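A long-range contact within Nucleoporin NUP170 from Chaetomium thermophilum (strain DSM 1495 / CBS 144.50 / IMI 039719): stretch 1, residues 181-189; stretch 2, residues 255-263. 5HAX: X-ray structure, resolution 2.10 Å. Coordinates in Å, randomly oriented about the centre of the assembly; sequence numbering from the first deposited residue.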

# COMPACT_ATOMS: atom_id res chain seq x y z
N GLY A 181 8.02 15.93 -2.48
CA GLY A 181 9.27 15.63 -1.80
C GLY A 181 9.71 14.21 -2.07
O GLY A 181 8.90 13.30 -2.24
N THR A 182 11.03 14.03 -2.10
CA THR A 182 11.63 12.72 -2.28
C THR A 182 11.96 12.09 -0.93
O THR A 182 11.94 12.75 0.12
CB THR A 182 12.89 12.79 -3.13
OG1 THR A 182 13.93 13.44 -2.39
CG2 THR A 182 12.64 13.54 -4.43
N LYS A 183 12.28 10.80 -0.97
CA LYS A 183 12.68 10.07 0.22
C LYS A 183 13.84 10.75 0.94
O LYS A 183 13.91 10.70 2.18
CB LYS A 183 13.06 8.64 -0.16
CG LYS A 183 13.09 7.65 0.99
CD LYS A 183 13.36 6.23 0.50
CE LYS A 183 14.75 6.08 -0.12
NZ LYS A 183 14.79 6.39 -1.58
N ASP A 184 14.74 11.38 0.20
CA ASP A 184 15.94 12.00 0.75
C ASP A 184 15.73 13.47 1.13
O ASP A 184 16.70 14.13 1.52
CB ASP A 184 17.09 11.90 -0.25
CG ASP A 184 17.42 10.46 -0.62
OD1 ASP A 184 17.37 9.59 0.28
OD2 ASP A 184 17.73 10.20 -1.80
N GLY A 185 14.51 13.98 1.03
CA GLY A 185 14.22 15.34 1.44
C GLY A 185 14.35 16.39 0.36
O GLY A 185 14.25 17.59 0.67
N ARG A 186 14.56 16.00 -0.90
CA ARG A 186 14.60 16.97 -1.98
C ARG A 186 13.20 17.52 -2.23
O ARG A 186 12.21 16.78 -2.21
CB ARG A 186 15.15 16.33 -3.26
CG ARG A 186 16.56 15.79 -3.12
CD ARG A 186 17.09 15.25 -4.44
NE ARG A 186 17.37 16.32 -5.40
CZ ARG A 186 17.92 16.13 -6.59
NH1 ARG A 186 18.25 14.91 -7.00
NH2 ARG A 186 18.15 17.16 -7.39
N ILE A 187 13.11 18.83 -2.47
CA ILE A 187 11.84 19.55 -2.60
C ILE A 187 11.77 20.14 -4.01
O ILE A 187 12.60 20.97 -4.38
CB ILE A 187 11.71 20.66 -1.54
CG1 ILE A 187 11.76 20.06 -0.13
CG2 ILE A 187 10.41 21.43 -1.74
CD1 ILE A 187 11.86 21.09 0.97
N PHE A 188 10.76 19.72 -4.77
CA PHE A 188 10.54 20.20 -6.13
C PHE A 188 9.23 20.99 -6.22
O PHE A 188 8.25 20.67 -5.55
CB PHE A 188 10.50 19.03 -7.12
CG PHE A 188 11.81 18.30 -7.26
CD1 PHE A 188 12.86 18.86 -7.97
CD2 PHE A 188 11.99 17.05 -6.68
CE1 PHE A 188 14.06 18.19 -8.10
CE2 PHE A 188 13.19 16.38 -6.81
CZ PHE A 188 14.23 16.95 -7.52
N LEU A 189 9.23 22.02 -7.08
CA LEU A 189 8.11 22.95 -7.19
C LEU A 189 7.70 23.15 -8.64
O LEU A 189 8.53 23.11 -9.56
CB LEU A 189 8.48 24.33 -6.61
CG LEU A 189 9.15 24.40 -5.24
CD1 LEU A 189 9.58 25.83 -4.98
CD2 LEU A 189 8.22 23.91 -4.15
N HIS A 255 15.08 12.82 -14.64
CA HIS A 255 15.90 11.85 -13.92
C HIS A 255 16.84 12.59 -12.98
O HIS A 255 17.47 13.58 -13.37
CB HIS A 255 16.69 10.97 -14.87
CG HIS A 255 17.58 9.98 -14.18
ND1 HIS A 255 18.96 10.05 -14.24
CD2 HIS A 255 17.29 8.90 -13.42
CE1 HIS A 255 19.47 9.06 -13.54
NE2 HIS A 255 18.48 8.35 -13.03
N MET A 256 16.94 12.11 -11.74
CA MET A 256 17.84 12.68 -10.74
C MET A 256 19.17 11.94 -10.82
O MET A 256 19.44 11.00 -10.08
CB MET A 256 17.22 12.59 -9.35
CG MET A 256 15.94 13.41 -9.20
SD MET A 256 15.07 13.06 -7.66
CE MET A 256 13.45 12.64 -8.28
N GLU A 257 20.02 12.39 -11.75
CA GLU A 257 21.32 11.77 -11.95
C GLU A 257 22.29 12.07 -10.81
O GLU A 257 23.38 11.49 -10.78
CB GLU A 257 21.93 12.24 -13.27
CG GLU A 257 22.05 13.75 -13.42
CD GLU A 257 22.74 14.16 -14.70
OE1 GLU A 257 23.15 13.26 -15.47
OE2 GLU A 257 22.88 15.37 -14.95
N GLY A 258 21.91 12.94 -9.87
CA GLY A 258 22.74 13.24 -8.73
C GLY A 258 21.93 13.88 -7.62
O GLY A 258 20.75 14.21 -7.79
N PRO A 259 22.56 14.06 -6.45
CA PRO A 259 21.83 14.65 -5.31
C PRO A 259 21.38 16.08 -5.54
O PRO A 259 20.53 16.57 -4.78
CB PRO A 259 22.85 14.57 -4.17
CG PRO A 259 24.18 14.53 -4.85
CD PRO A 259 23.96 13.77 -6.13
N GLU A 260 21.91 16.77 -6.56
CA GLU A 260 21.55 18.14 -6.85
C GLU A 260 21.21 18.37 -8.32
O GLU A 260 20.96 19.52 -8.71
CB GLU A 260 22.68 19.10 -6.44
CG GLU A 260 23.09 18.99 -4.98
CD GLU A 260 24.15 20.00 -4.60
OE1 GLU A 260 23.81 21.01 -3.95
OE2 GLU A 260 25.34 19.79 -4.95
N LYS A 261 21.18 17.32 -9.14
CA LYS A 261 20.91 17.43 -10.56
C LYS A 261 19.52 16.92 -10.90
O LYS A 261 19.00 16.01 -10.24
CB LYS A 261 21.95 16.66 -11.38
CG LYS A 261 23.30 17.35 -11.51
CD LYS A 261 24.31 16.82 -10.51
CE LYS A 261 24.83 15.44 -10.91
NZ LYS A 261 25.83 14.92 -9.95
N LEU A 262 18.93 17.51 -11.93
CA LEU A 262 17.66 17.06 -12.49
C LEU A 262 17.73 17.28 -14.00
O LEU A 262 17.91 18.41 -14.45
CB LEU A 262 16.48 17.83 -11.89
CG LEU A 262 15.09 17.34 -12.30
CD1 LEU A 262 14.77 16.01 -11.62
CD2 LEU A 262 14.02 18.38 -11.99
N THR A 263 17.59 16.20 -14.77
CA THR A 263 17.73 16.23 -16.22
C THR A 263 16.45 15.74 -16.87
O THR A 263 15.97 14.64 -16.55
CB THR A 263 18.91 15.37 -16.67
OG1 THR A 263 20.10 15.78 -15.99
CG2 THR A 263 19.12 15.50 -18.18

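This is a small contact made by one side chain meeting backbone, and by apolar side chains, with no backbone pairing: one arginine reaches into a loop that brings the carbonyl oxygens of Gly 258, Pro 259 and Lys 261 close to its guanidinium, with an apolar patch beside it. The two backbones stay well apart, with 8.3 Å between Arg 186 CA and Pro 259 CA, and the two stretches together bury 302 Å².

The first rule is to fix the base of the long side chain. A type I turn from Thr 182 to Gly 185 is closed by Gly 185 N to Thr 182 O (3.0 Å), and just beyond it Arg 186 N donates to Thr 182 OG1 (3.0 Å). The turn ends in a residue with positive phi, where a CB would jam against the preceding carbonyl, which by itself calls for glycine at 185.

The second rule is to offer the cation backbone oxygens. Arg 186 NH2 donates to Lys 261 O (3.2 Å, 158°), which lies near the guanidinium plane. Pro 259 O sits over one face, 3.2 Å from Arg 186 CZ, and Arg 186 NH1 comes within 2.7 Å of Gly 258 O.

The third is to set apolar side chains beside the charged group. Met 256 CB lies 3.5 Å from Arg 186 NH1, while Phe 188 CE2 lies 3.9 Å from Met 256 SD, and Phe 188 CE1 lies 3.9 Å from Leu 262 CD2.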